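Local coordinates for macrophage migration inhibitory factor (Oncomelania hupensis, PDB 6LR3), which belongs to the macrophage migration inhibitory factor family, whose small alpha/beta subunits assemble into a trimer around a shared centre, at residues T8-K13 / L88-E93; A21-M26 / M38-R43; A60-I65 / R78-M83. All blocks are in the same frame, centred on the assembly; numbering follows the deposited sequence.

Contact 1 of 3, residues T8-K13 / L88-E93. Unlike the reference sequence in segment 88-93: Asn89 (reference Lys), Val90 (reference Ile).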
ATOM      1  N   THR B   8       0.266 -12.089   0.368  1.00 13.07           N
ATOM      2  CA  THR B   8       0.616 -13.476  -0.011  1.00 13.08           C
ATOM      3  C   THR B   8      -0.560 -14.135  -0.704  1.00 13.59           C
ATOM      4  O   THR B   8      -1.707 -13.869  -0.344  1.00 12.64           O
ATOM      5  CB  THR B   8       1.088 -14.275   1.209  1.00 13.99           C
ATOM      6  OG1 THR B   8       1.523 -15.553   0.714  1.00 13.17           O
ATOM      7  CG2 THR B   8      -0.003 -14.424   2.271  1.00 13.26           C
ATOM      8  N   ASN B   9      -0.248 -15.010  -1.653  1.00 12.76           N
ATOM      9  CA  ASN B   9      -1.255 -15.867  -2.311  1.00 14.58           C
ATOM     10  C   ASN B   9      -1.502 -17.112  -1.470  1.00 15.20           C
ATOM     11  O   ASN B   9      -2.422 -17.851  -1.800  1.00 17.08           O
ATOM     12  CB  ASN B   9      -0.899 -16.208  -3.745  1.00 13.82           C
ATOM     13  CG  ASN B   9       0.428 -16.892  -3.887  1.00 16.93           C
ATOM     14  OD1 ASN B   9       1.177 -17.013  -2.921  1.00 17.32           O
ATOM     15  ND2 ASN B   9       0.711 -17.375  -5.100  1.00 17.06           N
ATOM     16  N   VAL B  10      -0.765 -17.315  -0.377  1.00 14.27           N
ATOM     17  CA  VAL B  10      -1.057 -18.445   0.530  1.00 14.61           C
ATOM     18  C   VAL B  10      -2.423 -18.191   1.163  1.00 16.77           C
ATOM     19  O   VAL B  10      -2.703 -17.071   1.631  1.00 15.54           O
ATOM     20  CB  VAL B  10       0.049 -18.631   1.571  1.00 14.97           C
ATOM     21  CG1 VAL B  10      -0.328 -19.701   2.589  1.00 15.12           C
ATOM     22  CG2 VAL B  10       1.367 -18.947   0.891  1.00 15.30           C
ATOM     23  N   ALA B  11      -3.276 -19.229   1.166  1.00 18.36           N
ATOM     24  CA  ALA B  11      -4.662 -19.113   1.664  1.00 19.61           C
ATOM     25  C   ALA B  11      -4.655 -18.944   3.184  1.00 20.73           C
ATOM     26  O   ALA B  11      -3.823 -19.572   3.847  1.00 20.84           O
ATOM     27  CB  ALA B  11      -5.449 -20.304   1.209  1.00 20.59           C
ATOM     28  N   GLU B  12      -5.600 -18.171   3.699  1.00 22.33           N
ATOM     29  CA  GLU B  12      -5.769 -17.894   5.148  1.00 24.73           C
ATOM     30  C   GLU B  12      -5.833 -19.227   5.902  1.00 23.07           C
ATOM     31  O   GLU B  12      -5.183 -19.353   6.969  1.00 21.38           O
ATOM     32  CB  GLU B  12      -7.037 -17.072   5.383  1.00 31.55           C
ATOM     33  CG  GLU B  12      -7.143 -16.482   6.780  1.00 38.76           C
ATOM     34  CD  GLU B  12      -8.357 -15.597   6.991  1.00 49.72           C
ATOM     35  OE1 GLU B  12      -8.205 -14.347   7.143  1.00 52.69           O
ATOM     36  OE2 GLU B  12      -9.455 -16.169   6.978  1.00 60.45           O
ATOM     37  N   LYS B  13      -6.548 -20.213   5.357  1.00 24.64           N
ATOM     38  CA  LYS B  13      -6.748 -21.503   6.069  1.00 27.50           C
ATOM     39  C   LYS B  13      -5.399 -22.219   6.270  1.00 26.15           C
ATOM     40  O   LYS B  13      -5.321 -23.064   7.160  1.00 28.70           O
ATOM     41  CB  LYS B  13      -7.739 -22.401   5.330  1.00 31.80           C
ATOM     42  CG  LYS B  13      -7.258 -22.928   3.996  1.00 38.45           C
ATOM     43  CD  LYS B  13      -6.659 -24.309   4.006  1.00 48.00           C
ATOM     44  CE  LYS B  13      -5.839 -24.600   2.767  1.00 51.80           C
ATOM     45  NZ  LYS B  13      -4.571 -25.301   3.114  1.00 60.06           N
ATOM     46  N   LEU B  88       4.163 -19.886   6.252  1.00 17.85           N
ATOM     47  CA  LEU B  88       3.457 -19.809   4.954  1.00 17.06           C
ATOM     48  C   LEU B  88       3.919 -20.901   4.000  1.00 16.76           C
ATOM     49  O   LEU B  88       3.306 -21.022   2.942  1.00 15.67           O
ATOM     50  CB  LEU B  88       3.653 -18.425   4.333  1.00 15.85           C
ATOM     51  CG  LEU B  88       3.333 -17.230   5.250  1.00 19.05           C
ATOM     52  CD1 LEU B  88       3.522 -15.926   4.555  1.00 18.69           C
ATOM     53  CD2 LEU B  88       1.932 -17.331   5.787  1.00 19.47           C
ATOM     54  N   ASN B  89       4.995 -21.609   4.319  1.00 17.30           N
ATOM     55  CA  ASN B  89       5.602 -22.626   3.429  1.00 18.70           C
ATOM     56  C   ASN B  89       5.916 -21.981   2.086  1.00 18.00           C
ATOM     57  O   ASN B  89       5.657 -22.592   1.037  1.00 17.76           O
ATOM     58  CB  ASN B  89       4.677 -23.832   3.299  1.00 18.76           C
ATOM     59  CG  ASN B  89       4.596 -24.567   4.615  1.00 22.01           C
ATOM     60  OD1 ASN B  89       5.622 -25.017   5.120  1.00 22.31           O
ATOM     61  ND2 ASN B  89       3.400 -24.757   5.132  1.00 22.24           N
ATOM     62  N   VAL B  90       6.456 -20.768   2.123  1.00 15.33           N
ATOM     63  CA  VAL B  90       6.939 -20.081   0.910  1.00 17.71           C
ATOM     64  C   VAL B  90       8.446 -20.280   0.872  1.00 18.04           C
ATOM     65  O   VAL B  90       9.102 -20.208   1.931  1.00 21.51           O
ATOM     66  CB  VAL B  90       6.524 -18.605   0.957  1.00 18.84           C
ATOM     67  CG1 VAL B  90       7.052 -17.821  -0.209  1.00 21.72           C
ATOM     68  CG2 VAL B  90       5.011 -18.480   0.928  1.00 19.47           C
ATOM     69  N   ARG B  91       8.990 -20.533  -0.316  1.00 17.76           N
ATOM     70  CA  ARG B  91      10.454 -20.638  -0.471  1.00 18.65           C
ATOM     71  C   ARG B  91      11.086 -19.265  -0.301  1.00 15.86           C
ATOM     72  O   ARG B  91      10.446 -18.222  -0.679  1.00 15.73           O
ATOM     73  CB  ARG B  91      10.753 -21.202  -1.847  1.00 20.83           C
ATOM     74  CG  ARG B  91      10.365 -22.677  -1.949  1.00 24.52           C
ATOM     75  CD  ARG B  91      10.178 -23.232  -3.348  1.00 29.66           C
ATOM     76  NE  ARG B  91      10.725 -22.493  -4.456  1.00 38.43           N
ATOM     77  CZ  ARG B  91      10.027 -21.962  -5.456  1.00 38.83           C
ATOM     78  NH1 ARG B  91       8.699 -22.069  -5.516  1.00 39.77           N
ATOM     79  NH2 ARG B  91      10.682 -21.289  -6.384  1.00 42.72           N
ATOM     80  N   ARG B  92      12.310 -19.225   0.205  1.00 15.40           N
ATOM     81  CA  ARG B  92      13.032 -17.950   0.393  1.00 15.07           C
ATOM     82  C   ARG B  92      13.116 -17.202  -0.942  1.00 15.88           C
ATOM     83  O   ARG B  92      13.018 -15.951  -0.924  1.00 17.05           O
ATOM     84  CB  ARG B  92      14.421 -18.176   0.980  1.00 17.80           C
ATOM     85  CG  ARG B  92      15.002 -16.943   1.626  1.00 17.72           C
ATOM     86  CD  ARG B  92      16.379 -17.181   2.204  1.00 20.42           C
ATOM     87  NE  ARG B  92      16.337 -18.167   3.283  1.00 19.38           N
ATOM     88  CZ  ARG B  92      16.082 -17.914   4.552  1.00 19.19           C
ATOM     89  NH1 ARG B  92      15.809 -16.696   4.977  1.00 20.14           N
ATOM     90  NH2 ARG B  92      16.084 -18.913   5.422  1.00 21.47           N
ATOM     91  N   GLU B  93      13.246 -17.909  -2.069  1.00 17.06           N
ATOM     92  CA  GLU B  93      13.382 -17.252  -3.386  1.00 18.16           C
ATOM     93  C   GLU B  93      12.023 -16.797  -3.913  1.00 17.37           C
ATOM     94  O   GLU B  93      11.966 -16.360  -5.091  1.00 16.85           O
ATOM     95  CB  GLU B  93      14.101 -18.181  -4.381  1.00 18.85           C
ATOM     96  CG  GLU B  93      13.311 -19.430  -4.713  1.00 20.85           C
ATOM     97  CD  GLU B  93      13.671 -20.654  -3.877  1.00 27.49           C
ATOM     98  OE1 GLU B  93      14.110 -20.534  -2.682  1.00 26.67           O
ATOM     99  OE2 GLU B  93      13.456 -21.769  -4.418  1.00 33.75           O
TER
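Val10 packs its side chain against Leu88 and Val90, joining the loop after strand 3-8 to the turn that follows helix 70-88. From Val10 CB, whose bond from CA points at the other segment, the two methyls diverge. Val10 CG1, placed anti to the backbone N (chi1 174°), comes to 3.9 Å from the carbonyl O of Leu88. Val10 CG2 does more of the touching: it lies 3.5 Å from that same Leu88 O and 4.2 Å from Leu88 CB, and it also meets Val90 CG2 at 3.7 Å. The two valines cross at a slant, one methyl of each making the contact. Asn89, between Leu88 and Val90, is the first residue to leave the helical conformation, with a positive phi of 55°, and both of its neighbours point toward the 8-13 segment.

The backbone of Val10 is held too. Its N donates to Thr8 OG1 over 3.1 Å, a nearly straight bond that closes an ST turn, and OG1 has a further partner in Cys57 O. Leu88 CD1 comes only loosely near Thr8 OG1, at 4.3 Å. Farther along, Arg91 NE reaches Glu93 OE2 at 2.8 Å in a salt bridge; the oxygen lies close to the guanidinium plane, while the donor sits well above the carboxylate plane.

Ile15 touches both Val10 and Leu88, and Val58 of strand 58-64 is met by Thr8, Leu88 and Val90. Arg92 turns back to helix 70-88, forming salt bridges to Glu81 and Asp82. The apolar cluster thus closes one end of the subunit, where strand 3-8 finishes, strand 58-64 begins, and helix 70-88 gives way to the approach to strand 95-101.

Contact 2 of 3, residues A21-M26 / M38-R43. With SO4 (sulfate ion), chain N.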
ATOM      1  N   ALA B  21       0.328 -12.415  15.456  1.00 14.25           N
ATOM      2  CA  ALA B  21       0.837 -12.231  16.834  1.00 14.56           C
ATOM      3  C   ALA B  21       2.336 -12.470  16.862  1.00 15.09           C
ATOM      4  O   ALA B  21       3.068 -11.690  17.491  1.00 14.17           O
ATOM      5  CB  ALA B  21       0.114 -13.162  17.784  1.00 15.82           C
ATOM      6  N   ALA B  22       2.810 -13.527  16.208  1.00 14.46           N
ATOM      7  CA  ALA B  22       4.240 -13.899  16.229  1.00 13.63           C
ATOM      8  C   ALA B  22       5.028 -12.821  15.499  1.00 14.25           C
ATOM      9  O   ALA B  22       6.100 -12.419  15.990  1.00 15.51           O
ATOM     10  CB  ALA B  22       4.464 -15.268  15.617  1.00 13.94           C
ATOM     11  N   LEU B  23       4.515 -12.365  14.362  1.00 15.42           N
ATOM     12  CA  LEU B  23       5.184 -11.318  13.566  1.00 15.30           C
ATOM     13  C   LEU B  23       5.184 -10.026  14.348  1.00 14.02           C
ATOM     14  O   LEU B  23       6.218  -9.351  14.355  1.00 15.85           O
ATOM     15  CB  LEU B  23       4.470 -11.218  12.214  1.00 16.70           C
ATOM     16  CG  LEU B  23       5.107 -10.315  11.183  1.00 19.56           C
ATOM     17  CD1 LEU B  23       6.556 -10.675  10.995  1.00 19.99           C
ATOM     18  CD2 LEU B  23       4.349 -10.449   9.876  1.00 20.47           C
ATOM     19  N   THR B  24       4.073  -9.696  15.019  1.00 14.13           N
ATOM     20  CA  THR B  24       3.982  -8.511  15.887  1.00 14.16           C
ATOM     21  C   THR B  24       5.117  -8.560  16.901  1.00 15.38           C
ATOM     22  O   THR B  24       5.843  -7.576  17.030  1.00 13.36           O
ATOM     23  CB  THR B  24       2.639  -8.434  16.621  1.00 14.02           C
ATOM     24  OG1 THR B  24       1.601  -8.227  15.656  1.00 14.69           O
ATOM     25  CG2 THR B  24       2.613  -7.297  17.605  1.00 13.97           C
ATOM     26  N   ASN B  25       5.241  -9.671  17.609  1.00 16.18           N
ATOM     27  CA  ASN B  25       6.238  -9.810  18.701  1.00 16.89           C
ATOM     28  C   ASN B  25       7.642  -9.710  18.107  1.00 16.39           C
ATOM     29  O   ASN B  25       8.467  -8.998  18.659  1.00 16.43           O
ATOM     30  CB  ASN B  25       6.035 -11.116  19.461  1.00 16.86           C
ATOM     31  CG  ASN B  25       4.792 -11.038  20.343  1.00 18.71           C
ATOM     32  OD1 ASN B  25       4.325  -9.944  20.636  1.00 20.67           O
ATOM     33  ND2 ASN B  25       4.172 -12.169  20.633  1.00 21.48           N
ATOM     34  N   MET B  26       7.890 -10.395  17.016  1.00 16.50           N
ATOM     35  CA  MET B  26       9.248 -10.466  16.453  1.00 17.58           C
ATOM     36  C   MET B  26       9.654  -9.074  15.973  1.00 16.85           C
ATOM     37  O   MET B  26      10.796  -8.652  16.254  1.00 16.20           O
ATOM     38  CB  MET B  26       9.319 -11.477  15.302  1.00 19.77           C
ATOM     39  CG  MET B  26      10.730 -11.765  14.865  1.00 27.95           C
ATOM     40  SD  MET B  26      10.749 -12.734  13.339  1.00 39.04           S
ATOM     41  CE  MET B  26      10.384 -11.421  12.177  1.00 33.81           C
ATOM     42  N   MET B  38       2.264  -1.270  16.832  1.00 13.71           N
ATOM     43  CA  MET B  38       2.648  -2.231  15.777  1.00 15.13           C
ATOM     44  C   MET B  38       1.377  -2.764  15.103  1.00 14.28           C
ATOM     45  O   MET B  38       0.576  -3.451  15.761  1.00 14.51           O
ATOM     46  CB  MET B  38       3.440  -3.400  16.364  1.00 17.83           C
ATOM     47  CG  MET B  38       3.841  -4.464  15.337  1.00 20.94           C
ATOM     48  SD  MET B  38       5.031  -3.846  14.112  1.00 26.53           S
ATOM     49  CE  MET B  38       6.326  -3.380  15.259  1.00 27.26           C
ATOM     50  N   PHE B  39       1.210  -2.490  13.822  1.00 13.05           N
ATOM     51  CA  PHE B  39       0.145  -3.104  13.022  1.00 12.51           C
ATOM     52  C   PHE B  39       0.728  -4.234  12.203  1.00 13.24           C
ATOM     53  O   PHE B  39       1.860  -4.115  11.663  1.00 13.58           O
ATOM     54  CB  PHE B  39      -0.453  -2.108  12.042  1.00 12.30           C
ATOM     55  CG  PHE B  39      -1.174  -0.922  12.618  1.00 13.74           C
ATOM     56  CD1 PHE B  39      -0.475   0.185  13.039  1.00 13.35           C
ATOM     57  CD2 PHE B  39      -2.557  -0.883  12.638  1.00 13.54           C
ATOM     58  CE1 PHE B  39      -1.141   1.320  13.491  1.00 14.28           C
ATOM     59  CE2 PHE B  39      -3.222   0.235  13.086  1.00 13.36           C
ATOM     60  CZ  PHE B  39      -2.519   1.346  13.497  1.00 12.70           C
ATOM     61  N   VAL B  40      -0.046  -5.301  12.049  1.00 13.38           N
ATOM     62  CA  VAL B  40       0.236  -6.347  11.051  1.00 14.05           C
ATOM     63  C   VAL B  40      -1.028  -6.520  10.230  1.00 13.88           C
ATOM     64  O   VAL B  40      -2.055  -6.937  10.780  1.00 15.42           O
ATOM     65  CB  VAL B  40       0.716  -7.679  11.663  1.00 14.15           C
ATOM     66  CG1 VAL B  40       0.998  -8.666  10.546  1.00 15.21           C
ATOM     67  CG2 VAL B  40       1.948  -7.482  12.515  1.00 15.45           C
ATOM     68  N   ASP B  41      -0.920  -6.143   8.968  1.00 13.95           N
ATOM     69  CA  ASP B  41      -2.012  -6.168   7.975  1.00 13.49           C
ATOM     70  C   ASP B  41      -1.730  -7.354   7.057  1.00 14.00           C
ATOM     71  O   ASP B  41      -0.815  -7.270   6.225  1.00 14.40           O
ATOM     72  CB  ASP B  41      -2.073  -4.811   7.291  1.00 14.71           C
ATOM     73  CG  ASP B  41      -3.228  -4.646   6.319  1.00 14.92           C
ATOM     74  OD1 ASP B  41      -3.922  -5.624   6.104  1.00 16.54           O
ATOM     75  OD2 ASP B  41      -3.340  -3.515   5.777  1.00 17.07           O
ATOM     76  N   LEU B  42      -2.439  -8.449   7.267  1.00 13.96           N
ATOM     77  CA  LEU B  42      -2.245  -9.697   6.502  1.00 12.59           C
ATOM     78  C   LEU B  42      -3.248  -9.764   5.360  1.00 13.87           C
ATOM     79  O   LEU B  42      -4.435  -9.818   5.609  1.00 13.67           O
ATOM     80  CB  LEU B  42      -2.397 -10.897   7.433  1.00 14.72           C
ATOM     81  CG  LEU B  42      -2.321 -12.261   6.756  1.00 15.04           C
ATOM     82  CD1 LEU B  42      -1.026 -12.460   6.005  1.00 15.71           C
ATOM     83  CD2 LEU B  42      -2.525 -13.352   7.780  1.00 16.09           C
ATOM     84  N   ARG B  43      -2.739  -9.730   4.146  1.00 14.45           N
ATOM     85  CA  ARG B  43      -3.541  -9.970   2.926  1.00 15.43           C
ATOM     86  C   ARG B  43      -3.215 -11.389   2.466  1.00 15.76           C
ATOM     87  O   ARG B  43      -2.257 -11.593   1.722  1.00 17.14           O
ATOM     88  CB  ARG B  43      -3.236  -8.954   1.828  1.00 16.40           C
ATOM     89  CG  ARG B  43      -3.667  -7.535   2.161  1.00 17.43           C
ATOM     90  CD  ARG B  43      -2.650  -6.825   3.024  1.00 18.69           C
ATOM     91  NE  ARG B  43      -2.958  -5.426   3.258  1.00 19.92           N
ATOM     92  CZ  ARG B  43      -2.618  -4.424   2.457  1.00 17.69           C
ATOM     93  NH1 ARG B  43      -1.932  -4.634   1.331  1.00 17.00           N
ATOM     94  NH2 ARG B  43      -2.910  -3.181   2.833  1.00 18.20           N
TER
HETATM   95  S   SO4 N 201      -1.401  -1.168  -0.073  1.00 18.97           S
HETATM   96  O1  SO4 N 201      -2.094  -1.090   1.218  1.00 18.39           O
HETATM   97  O2  SO4 N 201      -2.353  -0.928  -1.166  1.00 18.98           O
HETATM   98  O3  SO4 N 201      -0.893  -2.529  -0.229  1.00 19.75           O
HETATM   99  O4  SO4 N 201      -0.315  -0.253  -0.113  1.00 20.20           O
HETATM  100  O   HOH W   1      -0.209  -6.160  15.904  1.00 13.85           O
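Leu23 and Thr24 of helix 19-31 pack on Met38 and Val40, joining the helix to the second strand of a beta-alpha-beta unit formed by strand 3-8, helix 19-31 and strand 39-43. Leu23 CD2 meets Val40 CG1 at 3.9 Å. Val40 CG2 presses closely on Thr24 OG1, 3.2 Å away, while Thr24 CG2 lies 3.8 Å from Met38 CG as those two side chains run past each other in opposite directions. With chi1 at -66°, Thr24 OG1 lies beside the backbone N and CG2 is anti to it, which sends the hydroxyl to Val40 and the methyl to Met38.

The hydroxyl is buried but not short of partners: it bonds to Gln20 O one turn back, and a water donates to OG1 and to Met38 O, bridging helix and strand. Behind Leu23 stand Ile4 and Val6 of strand 3-8.

On the strand, Asp41 OD2 holds Arg43 NH2 by a salt bridge of 3.0 Å, helping to set the guanidinium. Arg43 from all three subunits gathers round one sulfate ion, probably from the crystallisation liquor. In this chain Arg43 NH1 donates to sulfate O3 and Arg43 NH2 to sulfate O1, each over 2.8 Å and both nearly straight.

Contact 3 of 3, residues A60-I65 / R78-M83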
ATOM      1  N   ALA B  60       6.110  -8.303   1.151  1.00 13.07           N
ATOM      2  CA  ALA B  60       5.792  -7.685   2.446  1.00 13.04           C
ATOM      3  C   ALA B  60       6.421  -6.295   2.502  1.00 12.70           C
ATOM      4  O   ALA B  60       7.441  -6.072   1.817  1.00 13.40           O
ATOM      5  CB  ALA B  60       6.257  -8.550   3.582  1.00 13.02           C
ATOM      6  N   THR B  61       5.842  -5.419   3.304  1.00 12.23           N
ATOM      7  CA  THR B  61       6.393  -4.079   3.539  1.00 12.58           C
ATOM      8  C   THR B  61       6.487  -3.841   5.049  1.00 13.67           C
ATOM      9  O   THR B  61       5.636  -4.295   5.822  1.00 12.41           O
ATOM     10  CB  THR B  61       5.621  -2.984   2.803  1.00 14.65           C
ATOM     11  OG1 THR B  61       4.306  -2.875   3.335  1.00 15.10           O
ATOM     12  CG2 THR B  61       5.543  -3.238   1.312  1.00 14.36           C
ATOM     13  N   VAL B  62       7.494  -3.070   5.415  1.00 14.32           N
ATOM     14  CA  VAL B  62       7.751  -2.644   6.798  1.00 14.95           C
ATOM     15  C   VAL B  62       7.830  -1.132   6.799  1.00 14.45           C
ATOM     16  O   VAL B  62       8.754  -0.607   6.243  1.00 16.79           O
ATOM     17  CB  VAL B  62       9.038  -3.270   7.345  1.00 14.25           C
ATOM     18  CG1 VAL B  62       9.320  -2.779   8.752  1.00 14.02           C
ATOM     19  CG2 VAL B  62       8.971  -4.798   7.272  1.00 13.82           C
ATOM     20  N   GLU B  63       6.795  -0.476   7.305  1.00 13.65           N
ATOM     21  CA  GLU B  63       6.728   0.991   7.453  1.00 14.09           C
ATOM     22  C   GLU B  63       7.136   1.311   8.888  1.00 14.92           C
ATOM     23  O   GLU B  63       6.535   0.774   9.822  1.00 14.36           O
ATOM     24  CB  GLU B  63       5.344   1.513   7.117  1.00 14.42           C
ATOM     25  CG  GLU B  63       4.975   1.374   5.647  1.00 16.61           C
ATOM     26  CD  GLU B  63       3.498   1.596   5.362  1.00 18.13           C
ATOM     27  OE1 GLU B  63       2.750   0.613   5.456  1.00 18.78           O
ATOM     28  OE2 GLU B  63       3.096   2.774   5.115  1.00 20.79           O
ATOM     29  N   CYS B  64       8.132   2.154   9.063  1.00 14.18           N
ATOM     30  CA  CYS B  64       8.639   2.478  10.413  1.00 15.67           C
ATOM     31  C   CYS B  64       9.222   3.886  10.424  1.00 15.87           C
ATOM     32  O   CYS B  64       9.873   4.268   9.451  1.00 14.43           O
ATOM     33  CB  CYS B  64       9.680   1.461  10.849  1.00 15.93           C
ATOM     34  SG  CYS B  64      10.084   1.575  12.614  1.00 16.51           S
ATOM     35  N   ILE B  65       8.968   4.610  11.501  1.00 15.25           N
ATOM     36  CA  ILE B  65       9.631   5.892  11.798  1.00 16.32           C
ATOM     37  C   ILE B  65      10.986   5.539  12.424  1.00 16.42           C
ATOM     38  O   ILE B  65      10.989   4.899  13.492  1.00 17.28           O
ATOM     39  CB  ILE B  65       8.774   6.763  12.729  1.00 17.00           C
ATOM     40  CG1 ILE B  65       7.391   7.028  12.123  1.00 18.26           C
ATOM     41  CG2 ILE B  65       9.519   8.084  13.026  1.00 18.00           C
ATOM     42  CD1 ILE B  65       6.406   7.614  13.149  1.00 17.57           C
ATOM     43  N   ARG B  78      15.905 -11.364   6.855  1.00 16.93           N
ATOM     44  CA  ARG B  78      16.249 -12.794   7.054  1.00 18.97           C
ATOM     45  C   ARG B  78      15.301 -13.373   8.106  1.00 17.88           C
ATOM     46  O   ARG B  78      14.810 -14.506   7.909  1.00 16.75           O
ATOM     47  CB  ARG B  78      17.740 -12.966   7.372  1.00 22.62           C
ATOM     48  CG  ARG B  78      18.657 -12.607   6.210  1.00 26.92           C
ATOM     49  CD  ARG B  78      20.100 -13.084   6.430  1.00 36.77           C
ATOM     50  NE  ARG B  78      19.980 -14.534   6.302  1.00 49.05           N
ATOM     51  CZ  ARG B  78      20.119 -15.259   5.176  1.00 53.11           C
ATOM     52  NH1 ARG B  78      20.574 -14.685   4.072  1.00 42.78           N
ATOM     53  NH2 ARG B  78      19.814 -16.560   5.169  1.00 47.70           N
ATOM     54  N   ASP B  79      15.048 -12.651   9.194  1.00 17.11           N
ATOM     55  CA  ASP B  79      14.160 -13.123  10.282  1.00 18.45           C
ATOM     56  C   ASP B  79      12.733 -13.228   9.762  1.00 15.89           C
ATOM     57  O   ASP B  79      12.068 -14.212  10.083  1.00 15.93           O
ATOM     58  CB  ASP B  79      14.263 -12.209  11.492  1.00 20.53           C
ATOM     59  CG  ASP B  79      15.533 -12.426  12.297  1.00 24.34           C
ATOM     60  OD1 ASP B  79      16.223 -13.453  12.061  1.00 26.05           O
ATOM     61  OD2 ASP B  79      15.821 -11.568  13.111  1.00 23.84           O
ATOM     62  N   MET B  80      12.269 -12.239   9.001  1.00 14.48           N
ATOM     63  CA  MET B  80      10.909 -12.290   8.394  1.00 15.14           C
ATOM     64  C   MET B  80      10.846 -13.455   7.409  1.00 15.28           C
ATOM     65  O   MET B  80       9.871 -14.204   7.453  1.00 14.45           O
ATOM     66  CB  MET B  80      10.581 -10.964   7.703  1.00 15.46           C
ATOM     67  CG  MET B  80      10.353  -9.878   8.687  1.00 16.48           C
ATOM     68  SD  MET B  80      10.167  -8.228   7.883  1.00 16.46           S
ATOM     69  CE  MET B  80       8.607  -8.490   7.047  1.00 16.51           C
ATOM     70  N   GLU B  81      11.832 -13.607   6.538  1.00 16.05           N
ATOM     71  CA  GLU B  81      11.854 -14.735   5.587  1.00 14.97           C
ATOM     72  C   GLU B  81      11.719 -16.034   6.379  1.00 15.21           C
ATOM     73  O   GLU B  81      10.919 -16.882   5.988  1.00 15.10           O
ATOM     74  CB  GLU B  81      13.146 -14.752   4.789  1.00 15.64           C
ATOM     75  CG  GLU B  81      13.175 -13.702   3.702  1.00 15.38           C
ATOM     76  CD  GLU B  81      14.565 -13.635   3.059  1.00 18.76           C
ATOM     77  OE1 GLU B  81      15.503 -14.273   3.615  1.00 18.56           O
ATOM     78  OE2 GLU B  81      14.676 -12.977   2.008  1.00 17.32           O
ATOM     79  N   ASP B  82      12.492 -16.179   7.452  1.00 15.60           N
ATOM     80  CA  ASP B  82      12.467 -17.457   8.216  1.00 15.29           C
ATOM     81  C   ASP B  82      11.038 -17.718   8.716  1.00 14.85           C
ATOM     82  O   ASP B  82      10.579 -18.886   8.664  1.00 15.20           O
ATOM     83  CB  ASP B  82      13.447 -17.439   9.377  1.00 15.53           C
ATOM     84  CG  ASP B  82      14.901 -17.512   8.976  1.00 18.97           C
ATOM     85  OD1 ASP B  82      15.207 -17.678   7.796  1.00 18.14           O
ATOM     86  OD2 ASP B  82      15.713 -17.386   9.876  1.00 22.30           O
ATOM     87  N   MET B  83      10.376 -16.683   9.235  1.00 16.53           N
ATOM     88  CA  MET B  83       9.002 -16.836   9.753  1.00 15.18           C
ATOM     89  C   MET B  83       8.057 -17.143   8.589  1.00 15.40           C
ATOM     90  O   MET B  83       7.165 -17.955   8.762  1.00 14.89           O
ATOM     91  CB  MET B  83       8.562 -15.564  10.496  1.00 16.63           C
ATOM     92  CG  MET B  83       7.268 -15.758  11.167  1.00 17.53           C
ATOM     93  SD  MET B  83       6.911 -14.404  12.293  1.00 20.97           S
ATOM     94  CE  MET B  83       8.129 -14.620  13.576  1.00 24.77           C
TER
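Strand 58-64 and helix 70-88 stand well apart where they meet, with 9.1 Å between the CA atoms of Ala60 and Met80, the nearest such pair. They are consecutive elements of a beta-alpha-beta unit completed by strand 95-101, and here the helix lies over the sheet with one long side chain spanning the gap.

That side chain is Met80. Its CG sits anti to the carbonyl carbon (chi1 -71°) and the chain stays extended through CG and SD, carrying the sulfur down to the strand; the bend comes only at the last torsion, chi3 68°, which swings the CE methyl round. Val62 comes up from the strand to meet it end on, while the Ala60 CB methyl, two residues earlier and on the same face, lies beside it. The bonds from CA to CB of Ala60 and Val62 both point at the helix; Thr61 between them points away, toward the other face of the sheet.

Met26 and Met27 of helix 19-31 also touch Met80, and Ile97 of strand 95-101 adds to its surroundings, so the thioether is enclosed by apolar groups near the middle of the subunit. On the far side of the sheet, Glu63 makes a salt bridge to Arg98 of the third subunit.

At the centre of the contact, Val62 CG2 lies 3.7 Å from Met80 SD and equally far from Met80 CE, while that methyl rests 4.2 Å from Ala60 CB.

How the contacts relate
Contacts 2 and 3, with centres about 10 Å apart, both set a helix against the four-stranded sheet; contact 1 lies about 15 Å from the centre of each, at one end of the subunit. Along the chain contact 2 closes before contact 3 opens, and the loop closed by contact 1 encloses both. Helices 19-31 and 70-88 meet each other through Met26 and Met83, so the two helices pack side by side over one sheet. Contact 1 is tied to contact 2 by a probable hydrogen bond from Thr8 N to Arg43 O, and to contact 3 through Arg92. Strand 39-43 then carries the sheet across into the third subunit, linking this core to the trimer.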